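Local coordinates for protein NAD-dependent dehydrogenase (Rhizobium meliloti, PDB 4Z0P) that reduces glyoxylate and hydroxypyruvate, drawing on NADPH as the reducing cofactor, at residues S6-D11 and P28-I33; L12-E17 and S288-L293; V141-M146 and M162-I167; T194-G199 and A227-N232. All coordinates share one frame; numbering follows the deposited sequence.

In the fold
Contacts 1, 3 and 4 each join neighbouring parallel strands of a beta-alpha-beta unit, but in two different sheets. Contact 1 lies at the margin of the smaller sheet, partly buried, and adds an arginine side chain and a bridging water to its backbone bonds. Contacts 3 and 4 are buried and adjoin in the Rossmann-type sheet of the NAD-binding domain, where strands 142-146 and 196-199 are neighbours; most of their side-chain packing is aliphatic and aromatic. Contact 2 is also buried but purely apolar between its segments: it fastens the end of strand 8-12 to the start of helix 290-305, near the bound oxalate. Centres of contacts 1 and 3 lie about 43 Å apart.

Contact 1. Residues S6-D11 and P28-I33; sequences SPVIVD and PGREVI
S6 O receives a hydrogen bond from R30 NH1, 2.9 Å long. NH1 lies in the S6 carbonyl plane, on a lone pair, and the oxygen in turn lies almost within the guanidinium plane. R30 is extended from CG to NE and passes alongside the same oxygen, with its CD 3.4 Å from S6 O. Water 1 accepts from both S6 N and R30 NH1, bridging two donors that cannot bond each other, and NH2 makes a salt bridge to E305. Farther along, V8 and I9 pair in parallel with V32 and I33. V8 N donates to E31 O, I33 N to V8 O and V10 N to I33 O, the last very straight at the hydrogen (177°) although the donor stands 37° above the I33 carbonyl plane. Packing flanks these bonds: V8 CG2 rests on R30 CD at 3.7 Å, V10 CG2 meets V32 CG1 at 3.7 Å, and P7 CB touches I33 CD1 at 3.8 Å. The unit is a beta-alpha-beta crossover in which helix 16-23 links the strands and packs on V10 and V32. Helix 290-305 lies against V8 and R30, and strand 50-54 continues the sheet beyond strand 8-12.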
loop_
_atom_site.group_PDB
_atom_site.type_symbol
_atom_site.label_atom_id
_atom_site.label_comp_id
_atom_site.label_asym_id
_atom_site.label_seq_id
_atom_site.Cartn_x
_atom_site.Cartn_y
_atom_site.Cartn_z
ATOM N N SER A 6 -11.075 -15.830 39.970
ATOM C CA SER A 6 -9.736 -15.290 39.940
ATOM C C SER A 6 -9.724 -13.908 39.309
ATOM O O SER A 6 -10.365 -13.695 38.261
ATOM C CB SER A 6 -8.790 -16.179 39.136
ATOM O OG SER A 6 -7.524 -15.548 39.065
ATOM N N PRO A 7 -8.986 -12.973 39.929
ATOM C CA PRO A 7 -8.639 -11.755 39.185
ATOM C C PRO A 7 -7.799 -12.019 37.942
ATOM O O PRO A 7 -7.295 -13.142 37.728
ATOM C CB PRO A 7 -7.815 -10.933 40.195
ATOM C CG PRO A 7 -8.186 -11.474 41.541
ATOM C CD PRO A 7 -8.477 -12.934 41.316
ATOM N N VAL A 8 -7.643 -10.978 37.132
ATOM C CA VAL A 8 -6.769 -11.022 35.970
ATOM C C VAL A 8 -5.791 -9.890 36.150
ATOM O O VAL A 8 -6.199 -8.744 36.346
ATOM C CB VAL A 8 -7.514 -10.822 34.626
ATOM C CG1 VAL A 8 -6.546 -10.882 33.451
ATOM C CG2 VAL A 8 -8.586 -11.879 34.442
ATOM N N ILE A 9 -4.510 -10.230 36.126
ATOM C CA ILE A 9 -3.436 -9.237 36.160
ATOM C C ILE A 9 -3.188 -8.747 34.728
ATOM O O ILE A 9 -3.058 -9.553 33.813
ATOM C CB ILE A 9 -2.139 -9.873 36.676
ATOM C CG1 ILE A 9 -2.297 -10.250 38.154
ATOM C CG2 ILE A 9 -0.949 -8.947 36.473
ATOM C CD1 ILE A 9 -1.322 -11.318 38.620
ATOM N N VAL A 10 -3.096 -7.426 34.590
ATOM C CA VAL A 10 -2.790 -6.769 33.311
ATOM C C VAL A 10 -1.483 -5.980 33.526
ATOM O O VAL A 10 -1.422 -5.047 34.332
ATOM C CB VAL A 10 -3.938 -5.848 32.861
ATOM C CG1 VAL A 10 -3.557 -5.088 31.591
ATOM C CG2 VAL A 10 -5.211 -6.662 32.619
ATOM N N ASP A 11 -0.427 -6.395 32.816
ATOM C CA ASP A 11 0.884 -5.730 32.885
ATOM C C ASP A 11 1.408 -5.549 31.470
ATOM O O ASP A 11 2.275 -6.302 31.010
ATOM C CB ASP A 11 1.868 -6.528 33.736
ATOM C CG ASP A 11 3.147 -5.800 33.991
ATOM O OD1 ASP A 11 3.257 -4.597 33.740
ATOM O OD2 ASP A 11 4.085 -6.444 34.467
ATOM N N PRO A 28 -15.763 -9.440 32.710
ATOM C CA PRO A 28 -16.895 -9.212 33.608
ATOM C C PRO A 28 -16.911 -10.239 34.736
ATOM O O PRO A 28 -16.625 -11.413 34.507
ATOM C CB PRO A 28 -18.120 -9.325 32.687
ATOM C CG PRO A 28 -17.631 -9.912 31.415
ATOM C CD PRO A 28 -16.186 -9.568 31.303
ATOM N N GLY A 29 -17.169 -9.776 35.949
ATOM C CA GLY A 29 -17.222 -10.651 37.117
ATOM C C GLY A 29 -15.878 -10.915 37.787
ATOM O O GLY A 29 -15.841 -11.605 38.806
ATOM N N ARG A 30 -14.781 -10.384 37.235
ATOM C CA ARG A 30 -13.433 -10.560 37.799
ATOM C C ARG A 30 -12.834 -9.216 38.126
ATOM O O ARG A 30 -13.023 -8.259 37.392
ATOM C CB ARG A 30 -12.491 -11.231 36.787
ATOM C CG ARG A 30 -12.933 -12.593 36.323
ATOM C CD ARG A 30 -11.978 -13.169 35.311
ATOM N NE ARG A 30 -12.493 -14.451 34.845
ATOM C CZ ARG A 30 -12.328 -15.617 35.461
ATOM N NH1 ARG A 30 -11.626 -15.728 36.586
ATOM N NH2 ARG A 30 -12.863 -16.702 34.932
ATOM N N GLU A 31 -12.065 -9.166 39.197
ATOM C CA GLU A 31 -11.247 -8.009 39.494
ATOM C C GLU A 31 -10.128 -7.957 38.457
ATOM O O GLU A 31 -9.537 -8.988 38.144
ATOM C CB GLU A 31 -10.659 -8.101 40.897
ATOM C CG GLU A 31 -9.897 -6.842 41.289
ATOM C CD GLU A 31 -9.200 -6.915 42.640
ATOM O OE1 GLU A 31 -9.227 -7.975 43.305
ATOM O OE2 GLU A 31 -8.597 -5.885 43.013
ATOM N N VAL A 32 -9.875 -6.769 37.898
ATOM C CA VAL A 32 -8.796 -6.557 36.933
ATOM C C VAL A 32 -7.772 -5.703 37.664
ATOM O O VAL A 32 -8.117 -4.677 38.219
ATOM C CB VAL A 32 -9.292 -5.851 35.661
ATOM C CG1 VAL A 32 -8.139 -5.647 34.693
ATOM C CG2 VAL A 32 -10.382 -6.690 35.010
ATOM N N ILE A 33 -6.525 -6.157 37.693
ATOM C CA ILE A 33 -5.454 -5.510 38.439
ATOM C C ILE A 33 -4.451 -5.014 37.395
ATOM O O ILE A 33 -3.620 -5.783 36.909
ATOM C CB ILE A 33 -4.807 -6.490 39.433
ATOM C CG1 ILE A 33 -5.852 -7.060 40.389
ATOM C CG2 ILE A 33 -3.719 -5.809 40.213
ATOM C CD1 ILE A 33 -5.355 -8.191 41.253
HETATM O O HOH W 1 -11.783 -18.125 38.256
#

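Contact 2. Residues L12-E17 and S288-L293; sequences LKFIPE and SDVRAL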
loop_
_atom_site.group_PDB
_atom_site.type_symbol
_atom_site.label_atom_id
_atom_site.label_comp_id
_atom_site.label_asym_id
_atom_site.label_seq_id
_atom_site.Cartn_x
_atom_site.Cartn_y
_atom_site.Cartn_z
ATOM N N LEU A 12 0.866 -4.534 30.796
ATOM C CA LEU A 12 1.083 -4.315 29.378
ATOM C C LEU A 12 1.739 -2.992 29.114
ATOM O O LEU A 12 1.116 -1.957 29.335
ATOM C CB LEU A 12 -0.267 -4.295 28.652
ATOM C CG LEU A 12 -1.059 -5.599 28.644
ATOM C CD1 LEU A 12 -2.453 -5.375 28.058
ATOM C CD2 LEU A 12 -0.318 -6.662 27.880
ATOM N N LYS A 13 2.961 -3.015 28.569
ATOM C CA LYS A 13 3.648 -1.780 28.236
ATOM C C LYS A 13 3.203 -1.347 26.845
ATOM O O LYS A 13 3.957 -1.436 25.887
ATOM C CB LYS A 13 5.162 -1.944 28.324
ATOM C CG LYS A 13 5.962 -0.665 28.256
ATOM C CD LYS A 13 7.309 -0.833 28.968
ATOM C CE LYS A 13 8.247 0.348 28.746
ATOM N NZ LYS A 13 9.035 0.213 27.490
ATOM N N PHE A 14 1.952 -0.905 26.761
ATOM C CA PHE A 14 1.334 -0.388 25.552
ATOM C C PHE A 14 1.042 1.091 25.823
ATOM O O PHE A 14 1.286 1.594 26.925
ATOM C CB PHE A 14 -0.012 -1.084 25.304
ATOM C CG PHE A 14 0.073 -2.527 24.891
ATOM C CD1 PHE A 14 1.253 -3.137 24.466
ATOM C CD2 PHE A 14 -1.096 -3.271 24.876
ATOM C CE1 PHE A 14 1.251 -4.468 24.069
ATOM C CE2 PHE A 14 -1.088 -4.594 24.487
ATOM C CZ PHE A 14 0.076 -5.196 24.104
ATOM N N ILE A 15 0.470 1.777 24.840
ATOM C CA ILE A 15 0.022 3.167 25.047
ATOM C C ILE A 15 -1.009 3.180 26.186
ATOM O O ILE A 15 -2.035 2.478 26.114
ATOM C CB ILE A 15 -0.533 3.767 23.731
ATOM C CG1 ILE A 15 0.609 3.945 22.724
ATOM C CG2 ILE A 15 -1.201 5.105 23.986
ATOM C CD1 ILE A 15 0.165 4.131 21.287
ATOM N N PRO A 16 -0.731 3.915 27.298
ATOM C CA PRO A 16 -1.578 3.777 28.501
ATOM C C PRO A 16 -3.051 4.087 28.277
ATOM O O PRO A 16 -3.899 3.363 28.767
ATOM C CB PRO A 16 -0.986 4.792 29.493
ATOM C CG PRO A 16 0.393 5.063 29.011
ATOM C CD PRO A 16 0.443 4.772 27.542
ATOM N N GLU A 17 -3.333 5.123 27.494
ATOM C CA GLU A 17 -4.710 5.527 27.201
ATOM C C GLU A 17 -5.487 4.390 26.522
ATOM O O GLU A 17 -6.676 4.236 26.755
ATOM C CB GLU A 17 -4.754 6.800 26.339
ATOM C CG GLU A 17 -4.252 8.067 27.038
ATOM C CD GLU A 17 -2.731 8.168 27.206
ATOM O OE1 GLU A 17 -1.967 7.363 26.602
ATOM O OE2 GLU A 17 -2.293 9.065 27.965
ATOM N N SER A 288 -1.174 -4.162 18.936
ATOM C CA SER A 288 -2.206 -4.987 19.570
ATOM C C SER A 288 -3.420 -4.102 19.939
ATOM O O SER A 288 -3.290 -3.143 20.695
ATOM C CB SER A 288 -1.651 -5.668 20.832
ATOM O OG SER A 288 -0.728 -6.690 20.514
ATOM N N ASP A 289 -4.571 -4.446 19.384
ATOM C CA ASP A 289 -5.850 -3.847 19.727
ATOM C C ASP A 289 -6.200 -4.394 21.100
ATOM O O ASP A 289 -6.454 -5.586 21.241
ATOM C CB ASP A 289 -6.879 -4.267 18.655
ATOM C CG ASP A 289 -8.276 -3.761 18.909
ATOM O OD1 ASP A 289 -8.710 -3.658 20.075
ATOM O OD2 ASP A 289 -8.985 -3.495 17.912
ATOM N N VAL A 290 -6.181 -3.532 22.112
ATOM C CA VAL A 290 -6.286 -4.004 23.497
ATOM C C VAL A 290 -7.670 -4.566 23.752
ATOM O O VAL A 290 -7.816 -5.577 24.453
ATOM C CB VAL A 290 -5.905 -2.931 24.544
ATOM C CG1 VAL A 290 -5.852 -3.553 25.937
ATOM C CG2 VAL A 290 -4.543 -2.347 24.208
ATOM N N ARG A 291 -8.704 -3.961 23.176
ATOM C CA ARG A 291 -10.045 -4.561 23.321
ATOM C C ARG A 291 -10.052 -6.005 22.776
ATOM O O ARG A 291 -10.576 -6.909 23.400
ATOM C CB ARG A 291 -11.100 -3.712 22.601
ATOM C CG ARG A 291 -12.541 -4.135 22.845
ATOM C CD ARG A 291 -13.532 -3.160 22.206
ATOM N N ALA A 292 -9.504 -6.193 21.575
ATOM C CA ALA A 292 -9.470 -7.506 20.943
ATOM C C ALA A 292 -8.614 -8.497 21.755
ATOM O O ALA A 292 -8.972 -9.664 21.882
ATOM C CB ALA A 292 -8.973 -7.396 19.488
ATOM N N LEU A 293 -7.495 -8.022 22.292
ATOM C CA LEU A 293 -6.664 -8.805 23.197
ATOM C C LEU A 293 -7.455 -9.315 24.390
ATOM O O LEU A 293 -7.419 -10.510 24.699
ATOM C CB LEU A 293 -5.470 -7.973 23.661
ATOM C CG LEU A 293 -4.539 -8.660 24.657
ATOM C CD1 LEU A 293 -3.879 -9.908 24.082
ATOM C CD2 LEU A 293 -3.513 -7.616 25.108
#
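L293, which meets both L12 and F14, is held in the first turn of its helix by the bond from its backbone N to D289 O, 2.8 Å. D289 is the N-cap: its OD1 accepts from A292 N, which arrives from well above the carboxylate plane. S288, just before, gives its hydroxyl to a hydrogen bond with G73 O and presents CB to F14 CZ at 3.7 Å. F14 CG stands anti to the carbonyl carbon (chi1 -70°), and from there the ring meets the helix start. Its CD2 meets V290 CG2 at 3.6 Å, while L293 CD2 sits at the ring edge, 3.9 Å from CE2. L12 CB lies over one ring face, toward the rim, and its CD1 meets L293 CD2 tip to tip at 3.9 Å. An alanine in place of F14 would probably open a gap between V290, L293 and S288 and leave W54 without its ring partner. W54 lines the oxalate pocket, and the S288 side chain lies about 4 Å from oxalate. The contact joins the turn between strand 8-12 and helix 16-23 to the start of helix 290-305, with V52 of strand 50-54 touching L293.

Contact 3. Residues V141-M146 and M162-I167; sequences VTVGIM and MGFKVI
T142, V143 and G144 pair in parallel with K165, V166 and I167, the two strand axes approaching to 4.5 Å at an angle of 22°. This is the first beta-alpha-beta unit of the Rossmann-type nucleotide-binding fold, with helix 150-161 between the strands and a probable GxGxxG turn following M146. K165 N donates to V141 O, V143 N to K165 O, I167 N to V143 O and I145 N to I167 O; the first is the most bent, at 140°. Before the second strand, G163 ends the helix in a Schellman motif. On one face T142 lies alongside K165, its OG1 3.5 Å from K165 CG, and its CG2 is 4.0 Å from I167 CG1. That branch of I167 stands between the backbone N and the carbonyl carbon (chi1 59°), which lets CG1 also cover G144 CA at 3.9 Å. An alanine in place of T142 would probably leave I167 with a gap beside CG1 and CD1, and remove the hydroxyl that packs on K165 CB and CG. K165 itself bends away to a salt bridge with E180. On the other face V143 CG2 crosses to F164 CD1 at 3.6 Å, and L159 of the intervening helix touches both residues. V141 CB meets the edge of the same ring. Farther on, I145 CD1 touches V166 CG1 at 4.1 Å.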
loop_
_atom_site.group_PDB
_atom_site.type_symbol
_atom_site.label_atom_id
_atom_site.label_comp_id
_atom_site.label_asym_id
_atom_site.label_seq_id
_atom_site.Cartn_x
_atom_site.Cartn_y
_atom_site.Cartn_z
ATOM N N VAL A 141 7.779 -7.948 -9.996
ATOM C CA VAL A 141 8.547 -8.095 -8.743
ATOM C C VAL A 141 8.117 -9.369 -8.035
ATOM O O VAL A 141 6.922 -9.635 -7.864
ATOM C CB VAL A 141 8.318 -6.888 -7.826
ATOM C CG1 VAL A 141 8.902 -7.093 -6.404
ATOM C CG2 VAL A 141 8.908 -5.648 -8.484
ATOM N N THR A 142 9.109 -10.141 -7.603
ATOM C CA THR A 142 8.855 -11.299 -6.749
ATOM C C THR A 142 9.121 -10.913 -5.301
ATOM O O THR A 142 10.247 -10.517 -4.941
ATOM C CB THR A 142 9.714 -12.508 -7.152
ATOM O OG1 THR A 142 9.327 -12.933 -8.472
ATOM C CG2 THR A 142 9.474 -13.653 -6.192
ATOM N N VAL A 143 8.077 -10.994 -4.493
ATOM C CA VAL A 143 8.189 -10.812 -3.034
ATOM C C VAL A 143 8.365 -12.188 -2.428
ATOM O O VAL A 143 7.560 -13.101 -2.678
ATOM C CB VAL A 143 6.956 -10.133 -2.424
ATOM C CG1 VAL A 143 7.141 -9.935 -0.918
ATOM C CG2 VAL A 143 6.669 -8.797 -3.115
ATOM N N GLY A 144 9.413 -12.339 -1.639
ATOM C CA GLY A 144 9.695 -13.604 -0.980
ATOM C C GLY A 144 9.542 -13.402 0.511
ATOM O O GLY A 144 10.222 -12.554 1.071
ATOM N N ILE A 145 8.669 -14.180 1.147
ATOM C CA ILE A 145 8.395 -14.025 2.570
ATOM C C ILE A 145 9.006 -15.171 3.342
ATOM O O ILE A 145 8.711 -16.337 3.055
ATOM C CB ILE A 145 6.881 -13.967 2.849
ATOM C CG1 ILE A 145 6.261 -12.769 2.110
ATOM C CG2 ILE A 145 6.635 -13.847 4.352
ATOM C CD1 ILE A 145 4.764 -12.839 2.015
ATOM N N MET A 146 9.902 -14.836 4.284
ATOM C CA MET A 146 10.459 -15.805 5.227
ATOM C C MET A 146 9.595 -15.796 6.493
ATOM O O MET A 146 9.536 -14.792 7.211
ATOM C CB MET A 146 11.916 -15.517 5.529
ATOM C CG MET A 146 12.823 -15.838 4.355
ATOM S SD MET A 146 14.541 -15.352 4.492
ATOM C CE MET A 146 15.101 -16.397 5.801
ATOM N N MET A 162 -2.869 -8.126 -5.029
ATOM C CA MET A 162 -2.524 -6.810 -5.574
ATOM C C MET A 162 -1.641 -6.880 -6.813
ATOM O O MET A 162 -1.363 -5.846 -7.426
ATOM C CB MET A 162 -1.863 -5.952 -4.501
ATOM C CG MET A 162 -2.851 -5.319 -3.525
ATOM S SD MET A 162 -3.956 -4.145 -4.287
ATOM C CE MET A 162 -2.788 -2.903 -4.865
ATOM N N GLY A 163 -1.191 -8.081 -7.169
ATOM C CA GLY A 163 -0.483 -8.336 -8.423
ATOM C C GLY A 163 0.963 -8.792 -8.275
ATOM O O GLY A 163 1.572 -9.188 -9.262
ATOM N N PHE A 164 1.549 -8.724 -7.071
ATOM C CA PHE A 164 2.912 -9.206 -6.898
ATOM C C PHE A 164 3.022 -10.698 -7.170
ATOM O O PHE A 164 2.085 -11.464 -6.939
ATOM C CB PHE A 164 3.427 -8.937 -5.482
ATOM C CG PHE A 164 3.684 -7.480 -5.184
ATOM C CD1 PHE A 164 4.876 -6.896 -5.572
ATOM C CD2 PHE A 164 2.748 -6.711 -4.492
ATOM C CE1 PHE A 164 5.131 -5.553 -5.318
ATOM C CE2 PHE A 164 3.003 -5.365 -4.230
ATOM C CZ PHE A 164 4.194 -4.789 -4.636
ATOM N N LYS A 165 4.176 -11.111 -7.685
ATOM C CA LYS A 165 4.543 -12.523 -7.639
ATOM C C LYS A 165 4.998 -12.783 -6.227
ATOM O O LYS A 165 5.821 -12.030 -5.702
ATOM C CB LYS A 165 5.652 -12.818 -8.657
ATOM C CG LYS A 165 6.134 -14.258 -8.648
ATOM C CD LYS A 165 5.276 -15.158 -9.526
ATOM C CE LYS A 165 5.784 -16.590 -9.495
ATOM N NZ LYS A 165 5.606 -17.209 -8.156
ATOM N N VAL A 166 4.520 -13.853 -5.614
ATOM C CA VAL A 166 4.838 -14.109 -4.210
ATOM C C VAL A 166 5.286 -15.531 -4.033
ATOM O O VAL A 166 4.652 -16.454 -4.541
ATOM C CB VAL A 166 3.619 -13.833 -3.292
ATOM C CG1 VAL A 166 4.023 -14.021 -1.842
ATOM C CG2 VAL A 166 3.076 -12.429 -3.494
ATOM N N ILE A 167 6.369 -15.697 -3.292
ATOM C CA ILE A 167 6.814 -17.010 -2.858
ATOM C C ILE A 167 7.095 -16.961 -1.356
ATOM O O ILE A 167 7.360 -15.902 -0.808
ATOM C CB ILE A 167 8.062 -17.494 -3.642
ATOM C CG1 ILE A 167 9.255 -16.524 -3.483
ATOM C CG2 ILE A 167 7.709 -17.667 -5.105
ATOM C CD1 ILE A 167 10.513 -16.927 -4.223
#

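Contact 4. Residues T194-G199 and A227-N232; sequences TDFLVG and APVFIN
L197 and F230 both hold CG anti to the backbone N (chi1 180° and 177°), and on one face of the sheet L197 CD2 reaches F230 CD1 at 3.9 Å, the two side chains slanting across each other. On the other face F196 has CG anti to the carbonyl carbon instead, and its ring lies beside V229, with CD1 3.8 Å from V229 CB. Next to this pair, V198 CG2 meets I231 CD1 at 4.1 Å. The strands run parallel with four backbone bonds: V229 N to D195 O, L197 N to V229 O, and then I231 N to L197 O and G199 N to I231 O, these last two both short at 2.7 Å. At the C-terminal end, N232 OD1 comes 3.3 Å from G199 O, two acceptors side by side. That amide is occupied elsewhere: OD1 accepts from G234 N and ND2 donates to Q239 OE1, which fixes its rotation just before A233, a residue that binds NADPH. A CB on G199 would stand only 2.8 Å from N232 OD1. At the opposite end, water 2 donates to A227 O at 2.7 Å and only weakly to D195 O. Strand 142-146 borders this pair on one side, where D195 OD2 accepts from T142 N, and strand 255-258 on the other. Helix 97-115 covers F196, V229 and I231, while F230 meets the rings of F211 and F216.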
loop_
_atom_site.group_PDB
_atom_site.type_symbol
_atom_site.label_atom_id
_atom_site.label_comp_id
_atom_site.label_asym_id
_atom_site.label_seq_id
_atom_site.Cartn_x
_atom_site.Cartn_y
_atom_site.Cartn_z
ATOM N N THR A 194 14.088 -13.958 -5.232
ATOM C CA THR A 194 13.424 -12.928 -4.468
ATOM C C THR A 194 13.999 -11.553 -4.756
ATOM O O THR A 194 15.183 -11.341 -4.599
ATOM C CB THR A 194 13.506 -13.237 -2.961
ATOM O OG1 THR A 194 12.747 -14.426 -2.717
ATOM C CG2 THR A 194 12.933 -12.083 -2.135
ATOM N N ASP A 195 13.131 -10.623 -5.151
ATOM C CA ASP A 195 13.486 -9.209 -5.302
ATOM C C ASP A 195 13.261 -8.393 -4.036
ATOM O O ASP A 195 14.088 -7.557 -3.679
ATOM C CB ASP A 195 12.669 -8.563 -6.437
ATOM C CG ASP A 195 12.827 -9.272 -7.775
ATOM O OD1 ASP A 195 13.992 -9.503 -8.190
ATOM O OD2 ASP A 195 11.781 -9.608 -8.436
ATOM N N PHE A 196 12.102 -8.565 -3.410
ATOM C CA PHE A 196 11.776 -7.923 -2.131
ATOM C C PHE A 196 11.666 -9.028 -1.091
ATOM O O PHE A 196 10.737 -9.831 -1.143
ATOM C CB PHE A 196 10.414 -7.202 -2.153
ATOM C CG PHE A 196 10.313 -5.966 -3.031
ATOM C CD1 PHE A 196 11.350 -5.497 -3.833
ATOM C CD2 PHE A 196 9.094 -5.282 -3.067
ATOM C CE1 PHE A 196 11.179 -4.354 -4.621
ATOM C CE2 PHE A 196 8.919 -4.155 -3.868
ATOM C CZ PHE A 196 9.959 -3.698 -4.643
ATOM N N LEU A 197 12.593 -9.039 -0.129
ATOM C CA LEU A 197 12.583 -10.016 0.951
ATOM C C LEU A 197 11.825 -9.461 2.135
ATOM O O LEU A 197 12.182 -8.394 2.634
ATOM C CB LEU A 197 14.015 -10.342 1.378
ATOM C CG LEU A 197 14.144 -11.365 2.521
ATOM C CD1 LEU A 197 13.586 -12.707 2.114
ATOM C CD2 LEU A 197 15.591 -11.518 2.937
ATOM N N VAL A 198 10.825 -10.199 2.609
ATOM C CA VAL A 198 10.020 -9.815 3.770
ATOM C C VAL A 198 10.249 -10.820 4.886
ATOM O O VAL A 198 10.005 -12.018 4.711
ATOM C CB VAL A 198 8.520 -9.792 3.448
ATOM C CG1 VAL A 198 7.672 -9.515 4.694
ATOM C CG2 VAL A 198 8.231 -8.703 2.409
ATOM N N GLY A 199 10.699 -10.325 6.033
ATOM C CA GLY A 199 10.875 -11.143 7.224
ATOM C C GLY A 199 9.666 -11.080 8.167
ATOM O O GLY A 199 9.340 -10.022 8.703
ATOM N N ALA A 227 18.573 -4.654 -7.980
ATOM C CA ALA A 227 19.084 -4.809 -6.632
ATOM C C ALA A 227 17.897 -5.106 -5.718
ATOM O O ALA A 227 16.836 -4.527 -5.885
ATOM C CB ALA A 227 19.784 -3.537 -6.161
ATOM N N PRO A 228 18.083 -6.005 -4.769
ATOM C CA PRO A 228 16.976 -6.378 -3.891
ATOM C C PRO A 228 16.725 -5.371 -2.756
ATOM O O PRO A 228 17.580 -4.540 -2.438
ATOM C CB PRO A 228 17.462 -7.721 -3.319
ATOM C CG PRO A 228 18.957 -7.562 -3.261
ATOM C CD PRO A 228 19.291 -6.800 -4.494
ATOM N N VAL A 229 15.557 -5.505 -2.136
ATOM C CA VAL A 229 15.127 -4.773 -0.951
ATOM C C VAL A 229 14.884 -5.721 0.214
ATOM O O VAL A 229 14.406 -6.841 0.024
ATOM C CB VAL A 229 13.815 -4.017 -1.286
ATOM C CG1 VAL A 229 13.188 -3.353 -0.077
ATOM C CG2 VAL A 229 14.137 -2.973 -2.349
ATOM N N PHE A 230 15.206 -5.263 1.423
ATOM C CA PHE A 230 14.987 -6.026 2.651
ATOM C C PHE A 230 13.954 -5.342 3.529
ATOM O O PHE A 230 14.105 -4.166 3.896
ATOM C CB PHE A 230 16.288 -6.154 3.439
ATOM C CG PHE A 230 16.142 -6.874 4.750
ATOM C CD1 PHE A 230 15.529 -8.129 4.816
ATOM C CD2 PHE A 230 16.638 -6.333 5.920
ATOM C CE1 PHE A 230 15.419 -8.817 6.025
ATOM C CE2 PHE A 230 16.529 -7.018 7.134
ATOM C CZ PHE A 230 15.921 -8.261 7.187
ATOM N N ILE A 231 12.930 -6.102 3.910
ATOM C CA ILE A 231 11.818 -5.582 4.713
ATOM C C ILE A 231 11.663 -6.501 5.909
ATOM O O ILE A 231 11.462 -7.724 5.736
ATOM C CB ILE A 231 10.526 -5.589 3.886
ATOM C CG1 ILE A 231 10.640 -4.611 2.711
ATOM C CG2 ILE A 231 9.288 -5.312 4.754
ATOM C CD1 ILE A 231 9.642 -4.927 1.621
ATOM N N ASN A 232 11.844 -5.970 7.118
ATOM C CA ASN A 232 11.710 -6.813 8.313
ATOM C C ASN A 232 10.732 -6.275 9.331
ATOM O O ASN A 232 10.871 -5.143 9.801
ATOM C CB ASN A 232 13.060 -7.043 8.996
ATOM C CG ASN A 232 13.016 -8.146 10.068
ATOM O OD1 ASN A 232 12.096 -8.970 10.130
ATOM N ND2 ASN A 232 14.036 -8.177 10.891
HETATM O O HOH W 2 14.185 -4.978 -5.821
#